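Local coordinates for Sn-glycerol-3-phosphate ABC transporter substrate-binding protein UspB (Mycobacterium tuberculosis, PDB 4MFI), which probably serves as the extracytoplasmic solute receptor of an ABC importer, with specificity for glycerophosphocholine, at residues Gly37-Trp42 with Leu67-Ile72; Pro155-Asn160 with Ser268-Thr273; Trp200-Leu205 with Val253-Ala258. One frame throughout, in Å; residues are numbered along the deposited sequence.

Interaction 1 (Gly37-Trp42 with Leu67-Ile72); sequences GPIDFW and LSVKLI
Ile-39 to Trp-42 and Val-69 to Ile-72 run side by side as parallel strands, their axes 4.7 Å apart at closest and turned 24° from each other. The register pairs Ile-39 with Val-69 and Phe-41 with Leu-71 on one face of the sheet, Asp-40 with Lys-70 and Trp-42 with Ile-72 on the other. Four backbone hydrogen bonds alternate in direction: Ile-39 N to Ser-68 O, Lys-70 N to Ile-39 O, Phe-41 N to Lys-70 O and Ile-72 N to Phe-41 O. The first is the most bent, at 149°. On the Trp-42 face, Ile-72 lies alongside the indole and points the same way; its CG2 sits over the face of the five-membered ring, 4.2 Å from the centroid, a CH-pi contact. CB of Ile-72 comes to 3.5 Å from CD1 of Trp-42, while Lys-84 makes a cation-pi contact with the indole. Asp-40 leans across with CG anti to its carbonyl carbon (chi1 -70°), and OD1 rests 3.6 Å from CB of Lys-70; its OD2 forms a salt bridge with Lys-33. On the other face, Leu-71 CD1 meets Phe-41 CD2 at 3.6 Å, and Val-69 CG1 lies against Phe-41 CB. Helix 50-63 covers Val-69 and Leu-71 there and also touches Leu-67, just before the strand, and Phe-326 of helix 317-330 meets the Phe-41 ring. The parallel pairing, with the intervening helix packed against the second strand, is the beta-alpha-beta unit with which this periplasmic-binding-protein fold begins.

Interaction 2 (Pro155-Asn160 with Ser268-Thr273); sequences PLFYYN and SAVAST
Pro-155 to Asn-160 and Ser-268 to Ser-272 pair as antiparallel strands at 147°, with Leu-156/Ala-271 and Tyr-158/Ala-269 as hydrogen-bonded pairs alternating with the non-hydrogen-bonded pairs Pro-155/Ser-272, Phe-157/Val-270 and Tyr-159/Ser-268. Tyr-158 carries the chief side-chain contact. Its CG stands anti to the carbonyl carbon (chi1 -66°), and the ring reaches across the neighbouring strand to give its hydroxyl to Ser-272 O, with OH and O 2.8 Å apart. The phenol donor is tilted 28° from that carbonyl's plane. Ala-269 O and Ser-272 O both lie at the ring edge, and Ala-271 CB touches CE2 at 3.8 Å. Just past Ser-272, Thr-273 CG2 packs on Leu-156 CB at 4.0 Å, the two side chains crossing at about a right angle. On the opposite face, Val-270 is shared between two neighbours: CG1 meets Pro-155 CB at 3.6 Å and CG2 meets Phe-157 CD2 at 3.9 Å. Phe-180 of helix 177-191 adds an edge-to-face contact to Phe-157. In this buried setting the phenol adds a side-chain hydrogen bond alongside the backbone ladder, giving its own hydroxyl and the main-chain carbonyl of Ser-272 a partner each.

Interaction 3 (Trp200-Leu205 with Val253-Ala258); sequences WANADL and VANDIA
Ala-254 N donates to Trp-200 O across 2.8 Å in a nearly straight bond, a direct backbone hydrogen bond between two short parallel strands; Trp-200 has a second backbone partner in Ala-252. Beyond it the chains diverge, and a water accepts from Asn-202 N and donates to Asn-255 O, the latter at 2.7 Å. Val-253 CG1 touches CA and CB of Asn-202, each at 3.9 Å. Ile-257, in the first turn of helix 257-262, has CG1 anti to its backbone N (chi1 -167°) and an extended chain beyond it; its CD1 lies 3.5 Å from Ala-201 N. The carboxamides of Asn-202 and Asn-255 lie side by side with planes 37° apart; ND2 of Asn-202 approaches OD1 of Asn-255 to 3.1 Å, but at an angle too poor for a hydrogen bond.

In the next shell, Asn-202 OD1 accepts from Asp-204 N at 3.0 Å, closing an Asx turn, with the donor 44° above the amide plane. Asp-204 in turn forms a salt bridge with Arg-393, and Glu-400 accepts from Ala-203 N. Trp-200 extends away to pack on helix 232-245, where Ser-244 OG hydrogen-bonds NE1. Asp-256, the N-cap of helix 257-262, accepts from Asn-259 N. A strand bond thus gives way to a water-mediated link where the chains part, with the apolar end of Ile-257 packed against the backbone at Ala-201.

How the interactions relate
From the N terminus, interaction 1 comes first and closes a short loop: helix 50-63 fills most of the interval between its two strands. The chain completes this before interaction 2 opens at Pro-155, some 37 Å away between centres and on the other side of the chain's centre, although both contacts belong to the same mixed sheet. Interaction 2 spans a long excursion, and interaction 3 opens and closes within it, bringing strands 198-201 and 251-254 together before the chain returns. Interactions 2 and 3 touch through Ile-257, whose side chain packs on Ala-269, Val-270 and Ala-271, tying the small parallel sheet to the large one.

Interaction 1 (Gly37-Trp42 with Leu67-Ile72)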
ATOM      1  N   GLY A  37      15.504 -24.527 -16.990  1.00 27.37           N
ATOM      2  CA  GLY A  37      14.985 -24.870 -15.678  1.00 23.99           C
ATOM      3  C   GLY A  37      13.681 -24.128 -15.443  1.00 21.70           C
ATOM      4  O   GLY A  37      13.389 -23.164 -16.149  1.00 20.73           O
ATOM      5  N   PRO A  38      12.890 -24.571 -14.456  1.00 21.31           N
ATOM      6  CA  PRO A  38      11.584 -23.966 -14.168  1.00 19.73           C
ATOM      7  C   PRO A  38      11.684 -22.481 -13.853  1.00 17.75           C
ATOM      8  O   PRO A  38      12.742 -22.000 -13.427  1.00 19.00           O
ATOM      9  CB  PRO A  38      11.115 -24.722 -12.921  1.00 21.24           C
ATOM     10  CG  PRO A  38      11.836 -26.026 -12.973  1.00 24.12           C
ATOM     11  CD  PRO A  38      13.179 -25.714 -13.570  1.00 23.47           C
ATOM     12  N   ILE A  39      10.587 -21.767 -14.076  1.00 14.44           N
ATOM     13  CA  ILE A  39      10.461 -20.383 -13.642  1.00 12.50           C
ATOM     14  C   ILE A  39      10.478 -20.335 -12.113  1.00 12.83           C
ATOM     15  O   ILE A  39       9.610 -20.924 -11.464  1.00 13.92           O
ATOM     16  CB  ILE A  39       9.148 -19.768 -14.166  1.00 12.47           C
ATOM     17  CG1 ILE A  39       9.152 -19.748 -15.699  1.00 12.95           C
ATOM     18  CG2 ILE A  39       8.940 -18.362 -13.604  1.00 14.43           C
ATOM     19  CD1 ILE A  39       7.799 -19.429 -16.324  1.00 13.96           C
ATOM     20  N   ASP A  40      11.467 -19.649 -11.541  1.00 11.81           N
ATOM     21  CA  ASP A  40      11.586 -19.546 -10.088  1.00 11.82           C
ATOM     22  C   ASP A  40      10.861 -18.297  -9.596  1.00  9.90           C
ATOM     23  O   ASP A  40      11.251 -17.172  -9.923  1.00 10.67           O
ATOM     24  CB  ASP A  40      13.063 -19.530  -9.663  1.00 13.05           C
ATOM     25  CG  ASP A  40      13.755 -20.878  -9.871  1.00 16.50           C
ATOM     26  OD1 ASP A  40      13.150 -21.922  -9.540  1.00 18.73           O
ATOM     27  OD2 ASP A  40      14.901 -20.901 -10.380  1.00 19.61           O
ATOM     28  N   PHE A  41       9.787 -18.506  -8.840  1.00 10.19           N
ATOM     29  CA  PHE A  41       8.941 -17.429  -8.332  1.00  9.20           C
ATOM     30  C   PHE A  41       9.196 -17.281  -6.835  1.00 10.45           C
ATOM     31  O   PHE A  41       8.823 -18.150  -6.041  1.00 11.51           O
ATOM     32  CB  PHE A  41       7.467 -17.752  -8.623  1.00 11.03           C
ATOM     33  CG  PHE A  41       6.483 -16.786  -8.017  1.00 10.75           C
ATOM     34  CD1 PHE A  41       6.841 -15.472  -7.728  1.00 11.23           C
ATOM     35  CD2 PHE A  41       5.191 -17.203  -7.728  1.00 11.21           C
ATOM     36  CE1 PHE A  41       5.929 -14.594  -7.158  1.00 12.68           C
ATOM     37  CE2 PHE A  41       4.267 -16.329  -7.165  1.00 11.61           C
ATOM     38  CZ  PHE A  41       4.637 -15.022  -6.882  1.00 12.97           C
ATOM     39  N   TRP A  42       9.854 -16.186  -6.466  1.00 10.54           N
ATOM     40  CA  TRP A  42      10.174 -15.902  -5.070  1.00 10.03           C
ATOM     41  C   TRP A  42       9.098 -15.043  -4.430  1.00  9.79           C
ATOM     42  O   TRP A  42       8.916 -13.876  -4.795  1.00 10.19           O
ATOM     43  CB  TRP A  42      11.515 -15.179  -4.961  1.00 10.41           C
ATOM     44  CG  TRP A  42      12.709 -16.045  -5.225  1.00  9.90           C
ATOM     45  CD1 TRP A  42      12.728 -17.273  -5.829  1.00 12.04           C
ATOM     46  CD2 TRP A  42      14.066 -15.746  -4.883  1.00 11.75           C
ATOM     47  NE1 TRP A  42      14.017 -17.751  -5.884  1.00 13.26           N
ATOM     48  CE2 TRP A  42      14.857 -16.831  -5.311  1.00 13.22           C
ATOM     49  CE3 TRP A  42      14.690 -14.662  -4.257  1.00 13.46           C
ATOM     50  CZ2 TRP A  42      16.242 -16.860  -5.138  1.00 15.47           C
ATOM     51  CZ3 TRP A  42      16.065 -14.694  -4.085  1.00 14.89           C
ATOM     52  CH2 TRP A  42      16.824 -15.785  -4.522  1.00 15.44           C
ATOM     53  N   LEU A  67       5.748 -24.835 -19.832  1.00 20.66           N
ATOM     54  CA  LEU A  67       6.440 -24.112 -18.771  1.00 18.80           C
ATOM     55  C   LEU A  67       6.041 -24.657 -17.405  1.00 20.08           C
ATOM     56  O   LEU A  67       4.886 -25.023 -17.188  1.00 23.19           O
ATOM     57  CB  LEU A  67       6.122 -22.617 -18.845  1.00 16.92           C
ATOM     58  CG  LEU A  67       6.556 -21.891 -20.119  1.00 17.04           C
ATOM     59  CD1 LEU A  67       5.989 -20.478 -20.160  1.00 17.97           C
ATOM     60  CD2 LEU A  67       8.071 -21.860 -20.220  1.00 18.82           C
ATOM     61  N   SER A  68       6.998 -24.720 -16.488  1.00 19.62           N
ATOM     62  CA  SER A  68       6.680 -25.055 -15.108  1.00 21.22           C
ATOM     63  C   SER A  68       7.222 -23.978 -14.177  1.00 18.55           C
ATOM     64  O   SER A  68       8.205 -23.300 -14.492  1.00 18.92           O
ATOM     65  CB  SER A  68       7.240 -26.422 -14.729  1.00 27.88           C
ATOM     66  OG  SER A  68       8.650 -26.430 -14.828  1.00 32.20           O
ATOM     67  N   VAL A  69       6.563 -23.819 -13.037  1.00 16.08           N
ATOM     68  CA  VAL A  69       6.927 -22.794 -12.069  1.00 15.29           C
ATOM     69  C   VAL A  69       7.236 -23.433 -10.724  1.00 16.57           C
ATOM     70  O   VAL A  69       6.518 -24.325 -10.265  1.00 19.39           O
ATOM     71  CB  VAL A  69       5.783 -21.772 -11.885  1.00 14.82           C
ATOM     72  CG1 VAL A  69       6.201 -20.674 -10.916  1.00 15.58           C
ATOM     73  CG2 VAL A  69       5.375 -21.175 -13.224  1.00 16.34           C
ATOM     74  N   LYS A  70       8.317 -22.981 -10.104  1.00 14.50           N
ATOM     75  CA  LYS A  70       8.675 -23.409  -8.764  1.00 16.24           C
ATOM     76  C   LYS A  70       8.376 -22.259  -7.805  1.00 15.60           C
ATOM     77  O   LYS A  70       8.914 -21.157  -7.958  1.00 15.07           O
ATOM     78  CB  LYS A  70      10.158 -23.784  -8.724  1.00 20.07           C
ATOM     79  CG  LYS A  70      10.696 -24.166  -7.361  1.00 25.56           C
ATOM     80  CD  LYS A  70       9.900 -25.277  -6.704  1.00 30.68           C
ATOM     81  CE  LYS A  70      10.504 -25.632  -5.347  1.00 33.53           C
ATOM     82  NZ  LYS A  70       9.702 -26.655  -4.611  1.00 35.62           N
ATOM     83  N   LEU A  71       7.493 -22.510  -6.841  1.00 13.32           N
ATOM     84  CA  LEU A  71       7.174 -21.525  -5.815  1.00 13.90           C
ATOM     85  C   LEU A  71       8.190 -21.639  -4.690  1.00 14.54           C
ATOM     86  O   LEU A  71       8.294 -22.677  -4.033  1.00 17.01           O
ATOM     87  CB  LEU A  71       5.759 -21.743  -5.278  1.00 14.33           C
ATOM     88  CG  LEU A  71       5.264 -20.740  -4.228  1.00 14.19           C
ATOM     89  CD1 LEU A  71       5.200 -19.339  -4.815  1.00 14.99           C
ATOM     90  CD2 LEU A  71       3.901 -21.151  -3.684  1.00 14.97           C
ATOM     91  N   ILE A  72       8.955 -20.571  -4.488  1.00 14.41           N
ATOM     92  CA  ILE A  72      10.003 -20.549  -3.486  1.00 16.45           C
ATOM     93  C   ILE A  72       9.558 -19.683  -2.316  1.00 16.02           C
ATOM     94  O   ILE A  72       9.155 -18.541  -2.522  1.00 15.94           O
ATOM     95  CB  ILE A  72      11.292 -19.936  -4.070  1.00 18.48           C
ATOM     96  CG1 ILE A  72      11.752 -20.710  -5.305  1.00 22.08           C
ATOM     97  CG2 ILE A  72      12.390 -19.888  -3.019  1.00 18.37           C
ATOM     98  CD1 ILE A  72      12.133 -22.126  -5.005  1.00 25.83           C
TER

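Interaction 2 (Pro155-Asn160 with Ser268-Thr273)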
ATOM      1  N   PRO A 155      -5.320   2.387   2.411  1.00  5.56           N
ATOM      2  CA  PRO A 155      -5.979   2.679   3.685  1.00  5.65           C
ATOM      3  C   PRO A 155      -7.502   2.711   3.523  1.00  5.26           C
ATOM      4  O   PRO A 155      -8.029   2.896   2.417  1.00  5.81           O
ATOM      5  CB  PRO A 155      -5.447   4.073   4.033  1.00  6.26           C
ATOM      6  CG  PRO A 155      -4.129   4.157   3.313  1.00  5.77           C
ATOM      7  CD  PRO A 155      -4.408   3.470   2.008  1.00  5.48           C
ATOM      8  N   LEU A 156      -8.195   2.532   4.639  1.00  5.76           N
ATOM      9  CA  LEU A 156      -9.649   2.519   4.682  1.00  5.95           C
ATOM     10  C   LEU A 156     -10.064   3.167   5.999  1.00  4.68           C
ATOM     11  O   LEU A 156      -9.356   3.039   6.999  1.00  6.26           O
ATOM     12  CB  LEU A 156     -10.137   1.074   4.629  1.00  8.30           C
ATOM     13  CG  LEU A 156     -11.591   0.833   4.245  1.00  8.80           C
ATOM     14  CD1 LEU A 156     -11.875   1.399   2.866  1.00 10.52           C
ATOM     15  CD2 LEU A 156     -11.891  -0.666   4.293  1.00 10.88           C
ATOM     16  N   PHE A 157     -11.192   3.876   6.002  1.00  4.48           N
ATOM     17  CA  PHE A 157     -11.691   4.530   7.212  1.00  4.75           C
ATOM     18  C   PHE A 157     -12.736   3.627   7.866  1.00  4.83           C
ATOM     19  O   PHE A 157     -13.819   3.422   7.325  1.00  7.28           O
ATOM     20  CB  PHE A 157     -12.282   5.907   6.865  1.00  5.35           C
ATOM     21  CG  PHE A 157     -12.596   6.762   8.064  1.00  5.01           C
ATOM     22  CD1 PHE A 157     -13.760   6.558   8.804  1.00  5.83           C
ATOM     23  CD2 PHE A 157     -11.740   7.793   8.441  1.00  7.59           C
ATOM     24  CE1 PHE A 157     -14.048   7.355   9.924  1.00  7.84           C
ATOM     25  CE2 PHE A 157     -12.026   8.600   9.543  1.00  7.45           C
ATOM     26  CZ  PHE A 157     -13.178   8.377  10.289  1.00  8.53           C
ATOM     27  N   TYR A 158     -12.395   3.071   9.023  1.00  4.55           N
ATOM     28  CA  TYR A 158     -13.286   2.180   9.751  1.00  4.37           C
ATOM     29  C   TYR A 158     -14.025   2.968  10.820  1.00  5.16           C
ATOM     30  O   TYR A 158     -13.421   3.793  11.513  1.00  5.16           O
ATOM     31  CB  TYR A 158     -12.477   1.068  10.421  1.00  5.79           C
ATOM     32  CG  TYR A 158     -11.793   0.115   9.465  1.00  5.13           C
ATOM     33  CD1 TYR A 158     -12.431  -1.049   9.051  1.00  7.23           C
ATOM     34  CD2 TYR A 158     -10.502   0.360   8.988  1.00  4.79           C
ATOM     35  CE1 TYR A 158     -11.820  -1.944   8.194  1.00  8.49           C
ATOM     36  CE2 TYR A 158      -9.877  -0.537   8.110  1.00  6.81           C
ATOM     37  CZ  TYR A 158     -10.548  -1.688   7.717  1.00  7.91           C
ATOM     38  OH  TYR A 158      -9.955  -2.604   6.865  1.00  9.88           O
ATOM     39  N   TYR A 159     -15.321   2.714  10.982  1.00  4.58           N
ATOM     40  CA  TYR A 159     -16.078   3.411  12.020  1.00  4.63           C
ATOM     41  C   TYR A 159     -17.096   2.539  12.737  1.00  5.12           C
ATOM     42  O   TYR A 159     -17.711   1.651  12.142  1.00  7.17           O
ATOM     43  CB  TYR A 159     -16.716   4.707  11.503  1.00  6.56           C
ATOM     44  CG  TYR A 159     -17.832   4.570  10.480  1.00  5.48           C
ATOM     45  CD1 TYR A 159     -17.555   4.415   9.121  1.00  6.49           C
ATOM     46  CD2 TYR A 159     -19.167   4.649  10.867  1.00  7.27           C
ATOM     47  CE1 TYR A 159     -18.584   4.323   8.181  1.00  7.97           C
ATOM     48  CE2 TYR A 159     -20.196   4.561   9.941  1.00  7.63           C
ATOM     49  CZ  TYR A 159     -19.904   4.389   8.601  1.00  7.55           C
ATOM     50  OH  TYR A 159     -20.936   4.305   7.692  1.00  9.70           O
ATOM     51  N   ASN A 160     -17.233   2.806  14.030  1.00  5.36           N
ATOM     52  CA  ASN A 160     -18.132   2.096  14.927  1.00  6.47           C
ATOM     53  C   ASN A 160     -19.515   2.741  14.825  1.00  6.44           C
ATOM     54  O   ASN A 160     -19.693   3.912  15.182  1.00  6.70           O
ATOM     55  CB  ASN A 160     -17.546   2.220  16.335  1.00  6.95           C
ATOM     56  CG  ASN A 160     -18.349   1.511  17.391  1.00  7.97           C
ATOM     57  OD1 ASN A 160     -19.573   1.597  17.432  1.00  9.24           O
ATOM     58  ND2 ASN A 160     -17.645   0.832  18.294  1.00  8.87           N
ATOM     59  N   SER A 268     -13.079   4.893  15.675  1.00  4.00           N
ATOM     60  CA  SER A 268     -12.726   4.931  14.263  1.00  4.45           C
ATOM     61  C   SER A 268     -11.215   4.871  14.101  1.00  4.14           C
ATOM     62  O   SER A 268     -10.463   5.129  15.053  1.00  4.23           O
ATOM     63  CB  SER A 268     -13.287   6.191  13.587  1.00  5.40           C
ATOM     64  OG  SER A 268     -12.721   7.378  14.119  1.00  5.05           O
ATOM     65  N   ALA A 269     -10.773   4.553  12.888  1.00  5.39           N
ATOM     66  CA  ALA A 269      -9.353   4.402  12.596  1.00  3.65           C
ATOM     67  C   ALA A 269      -9.147   4.300  11.109  1.00  3.07           C
ATOM     68  O   ALA A 269      -9.985   3.751  10.403  1.00  6.21           O
ATOM     69  CB  ALA A 269      -8.811   3.140  13.264  1.00  5.89           C
ATOM     70  N   VAL A 270      -8.027   4.836  10.632  1.00  4.10           N
ATOM     71  CA  VAL A 270      -7.559   4.543   9.284  1.00  4.45           C
ATOM     72  C   VAL A 270      -6.556   3.399   9.365  1.00  5.12           C
ATOM     73  O   VAL A 270      -5.521   3.497  10.025  1.00  6.68           O
ATOM     74  CB  VAL A 270      -6.932   5.774   8.604  1.00  5.16           C
ATOM     75  CG1 VAL A 270      -6.330   5.392   7.255  1.00  6.68           C
ATOM     76  CG2 VAL A 270      -7.978   6.865   8.429  1.00  8.04           C
ATOM     77  N   ALA A 271      -6.898   2.295   8.719  1.00  5.64           N
ATOM     78  CA  ALA A 271      -6.053   1.114   8.717  1.00  5.51           C
ATOM     79  C   ALA A 271      -6.095   0.489   7.333  1.00  5.44           C
ATOM     80  O   ALA A 271      -6.835   0.943   6.468  1.00  6.14           O
ATOM     81  CB  ALA A 271      -6.521   0.122   9.780  1.00  7.02           C
ATOM     82  N   SER A 272      -5.312  -0.555   7.113  1.00  7.07           N
ATOM     83  CA  SER A 272      -5.284  -1.165   5.791  1.00  6.85           C
ATOM     84  C   SER A 272      -6.576  -1.885   5.441  1.00  6.46           C
ATOM     85  O   SER A 272      -7.262  -2.431   6.316  1.00  6.87           O
ATOM     86  CB  SER A 272      -4.125  -2.154   5.702  1.00  7.18           C
ATOM     87  OG  SER A 272      -4.016  -2.702   4.403  1.00  9.13           O
ATOM     88  N   THR A 273      -6.890  -1.903   4.148  1.00  6.65           N
ATOM     89  CA  THR A 273      -7.911  -2.804   3.625  1.00  6.65           C
ATOM     90  C   THR A 273      -7.566  -4.258   3.972  1.00  8.95           C
ATOM     91  O   THR A 273      -8.455  -5.110   4.065  1.00 11.39           O
ATOM     92  CB  THR A 273      -8.058  -2.660   2.092  1.00  6.59           C
ATOM     93  OG1 THR A 273      -6.763  -2.712   1.476  1.00  7.96           O
ATOM     94  CG2 THR A 273      -8.710  -1.341   1.744  1.00  8.28           C
TER

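Interaction 3 (Trp200-Leu205 with Val253-Ala258)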
ATOM      1  N   TRP A 200      -4.770   6.770  15.555  1.00  4.80           N
ATOM      2  CA  TRP A 200      -3.765   6.881  14.499  1.00  5.30           C
ATOM      3  C   TRP A 200      -2.784   5.735  14.642  1.00  4.96           C
ATOM      4  O   TRP A 200      -2.403   5.376  15.756  1.00  5.85           O
ATOM      5  CB  TRP A 200      -2.986   8.192  14.635  1.00  5.71           C
ATOM      6  CG  TRP A 200      -3.788   9.432  14.361  1.00  5.44           C
ATOM      7  CD1 TRP A 200      -4.282  10.315  15.284  1.00  6.24           C
ATOM      8  CD2 TRP A 200      -4.168   9.938  13.074  1.00  5.56           C
ATOM      9  NE1 TRP A 200      -4.957  11.329  14.649  1.00  5.82           N
ATOM     10  CE2 TRP A 200      -4.893  11.129  13.292  1.00  5.25           C
ATOM     11  CE3 TRP A 200      -3.972   9.496  11.762  1.00  6.79           C
ATOM     12  CZ2 TRP A 200      -5.430  11.879  12.249  1.00  7.31           C
ATOM     13  CZ3 TRP A 200      -4.501  10.248  10.722  1.00  8.07           C
ATOM     14  CH2 TRP A 200      -5.226  11.422  10.972  1.00  7.83           C
ATOM     15  N   ALA A 201      -2.332   5.185  13.516  1.00  5.38           N
ATOM     16  CA  ALA A 201      -1.325   4.132  13.554  1.00  5.92           C
ATOM     17  C   ALA A 201      -0.044   4.621  14.228  1.00  6.29           C
ATOM     18  O   ALA A 201       0.248   5.825  14.240  1.00  5.99           O
ATOM     19  CB  ALA A 201      -1.009   3.667  12.150  1.00  8.34           C
ATOM     20  N   ASN A 202       0.731   3.679  14.762  1.00  6.94           N
ATOM     21  CA  ASN A 202       2.042   4.001  15.325  1.00  6.44           C
ATOM     22  C   ASN A 202       3.118   4.030  14.240  1.00  7.04           C
ATOM     23  O   ASN A 202       2.799   4.057  13.047  1.00  6.36           O
ATOM     24  CB  ASN A 202       2.408   3.056  16.479  1.00  9.03           C
ATOM     25  CG  ASN A 202       2.671   1.625  16.024  1.00 10.60           C
ATOM     26  OD1 ASN A 202       2.776   1.326  14.828  1.00 11.53           O
ATOM     27  ND2 ASN A 202       2.809   0.733  16.994  1.00 13.88           N
ATOM     28  N   ALA A 203       4.385   4.008  14.639  1.00  7.00           N
ATOM     29  CA  ALA A 203       5.472   4.186  13.677  1.00  7.28           C
ATOM     30  C   ALA A 203       5.591   3.067  12.646  1.00  8.52           C
ATOM     31  O   ALA A 203       6.353   3.186  11.688  1.00 10.29           O
ATOM     32  CB  ALA A 203       6.795   4.382  14.397  1.00  8.39           C
ATOM     33  N   ASP A 204       4.863   1.972  12.830  1.00  7.55           N
ATOM     34  CA  ASP A 204       4.900   0.929  11.810  1.00  9.27           C
ATOM     35  C   ASP A 204       4.073   1.233  10.562  1.00  9.04           C
ATOM     36  O   ASP A 204       4.272   0.596   9.526  1.00 13.42           O
ATOM     37  CB  ASP A 204       4.505  -0.424  12.394  1.00 12.22           C
ATOM     38  CG  ASP A 204       5.678  -1.144  13.039  1.00 16.87           C
ATOM     39  OD1 ASP A 204       6.836  -0.918  12.613  1.00 18.01           O
ATOM     40  OD2 ASP A 204       5.440  -1.943  13.967  1.00 20.17           O
ATOM     41  N   LEU A 205       3.157   2.199  10.647  1.00  7.03           N
ATOM     42  CA  LEU A 205       2.273   2.480   9.516  1.00  7.84           C
ATOM     43  C   LEU A 205       1.892   3.944   9.320  1.00  5.26           C
ATOM     44  O   LEU A 205       1.287   4.293   8.308  1.00  5.56           O
ATOM     45  CB  LEU A 205       0.996   1.643   9.630  1.00 12.53           C
ATOM     46  CG  LEU A 205       0.308   1.279   8.318  1.00 18.65           C
ATOM     47  CD1 LEU A 205       1.229   0.434   7.461  1.00 23.10           C
ATOM     48  CD2 LEU A 205      -0.985   0.540   8.591  1.00 18.59           C
ATOM     49  N   VAL A 253      -2.549   7.631  19.625  1.00  6.44           N
ATOM     50  CA  VAL A 253      -1.700   6.732  18.852  1.00  5.94           C
ATOM     51  C   VAL A 253      -1.975   5.312  19.327  1.00  7.69           C
ATOM     52  O   VAL A 253      -1.896   5.019  20.523  1.00 11.62           O
ATOM     53  CB  VAL A 253      -0.221   7.064  19.055  1.00  6.71           C
ATOM     54  CG1 VAL A 253       0.658   6.093  18.290  1.00  8.22           C
ATOM     55  CG2 VAL A 253       0.059   8.484  18.596  1.00 10.06           C
ATOM     56  N   ALA A 254      -2.303   4.436  18.383  1.00  8.18           N
ATOM     57  CA  ALA A 254      -2.691   3.064  18.701  1.00 11.24           C
ATOM     58  C   ALA A 254      -1.552   2.128  18.358  1.00 13.51           C
ATOM     59  O   ALA A 254      -0.928   2.279  17.313  1.00 18.12           O
ATOM     60  CB  ALA A 254      -3.930   2.678  17.907  1.00 15.25           C
ATOM     61  N   ASN A 255      -1.283   1.150  19.213  1.00 16.08           N
ATOM     62  CA  ASN A 255      -0.256   0.170  18.884  1.00 19.10           C
ATOM     63  C   ASN A 255      -0.744  -0.822  17.832  1.00 22.76           C
ATOM     64  O   ASN A 255      -0.227  -0.855  16.713  1.00 30.49           O
ATOM     65  CB  ASN A 255       0.229  -0.568  20.130  1.00 25.21           C
ATOM     66  CG  ASN A 255       1.233  -1.665  19.804  1.00 32.55           C
ATOM     67  OD1 ASN A 255       1.914  -1.621  18.777  1.00 35.66           O
ATOM     68  ND2 ASN A 255       1.323  -2.661  20.680  1.00 35.53           N
ATOM     69  N   ASP A 256      -1.733  -1.632  18.191  1.00 18.98           N
ATOM     70  CA  ASP A 256      -2.317  -2.581  17.243  1.00 18.03           C
ATOM     71  C   ASP A 256      -3.646  -1.998  16.802  1.00 13.69           C
ATOM     72  O   ASP A 256      -4.697  -2.301  17.373  1.00 15.01           O
ATOM     73  CB  ASP A 256      -2.507  -3.962  17.880  1.00 22.00           C
ATOM     74  CG  ASP A 256      -2.949  -5.028  16.872  1.00 27.08           C
ATOM     75  OD1 ASP A 256      -3.559  -4.685  15.833  1.00 26.92           O
ATOM     76  OD2 ASP A 256      -2.703  -6.224  17.129  1.00 30.67           O
ATOM     77  N   ILE A 257      -3.591  -1.159  15.775  1.00 12.11           N
ATOM     78  CA  ILE A 257      -4.737  -0.339  15.416  1.00  9.65           C
ATOM     79  C   ILE A 257      -5.978  -1.141  15.011  1.00  9.03           C
ATOM     80  O   ILE A 257      -7.091  -0.807  15.424  1.00  9.13           O
ATOM     81  CB  ILE A 257      -4.360   0.725  14.352  1.00 10.79           C
ATOM     82  CG1 ILE A 257      -5.461   1.776  14.226  1.00 11.88           C
ATOM     83  CG2 ILE A 257      -4.006   0.085  13.006  1.00 12.78           C
ATOM     84  CD1 ILE A 257      -5.030   2.976  13.428  1.00 13.08           C
ATOM     85  N   ALA A 258      -5.795  -2.198  14.228  1.00 11.96           N
ATOM     86  CA  ALA A 258      -6.928  -3.008  13.790  1.00 11.88           C
ATOM     87  C   ALA A 258      -7.598  -3.656  14.989  1.00 11.87           C
ATOM     88  O   ALA A 258      -8.826  -3.669  15.107  1.00 10.49           O
ATOM     89  CB  ALA A 258      -6.480  -4.062  12.804  1.00 14.29           C
TER
HETATM   90  O   HOH W   1      -0.686   0.952  14.748  1.00 17.65           O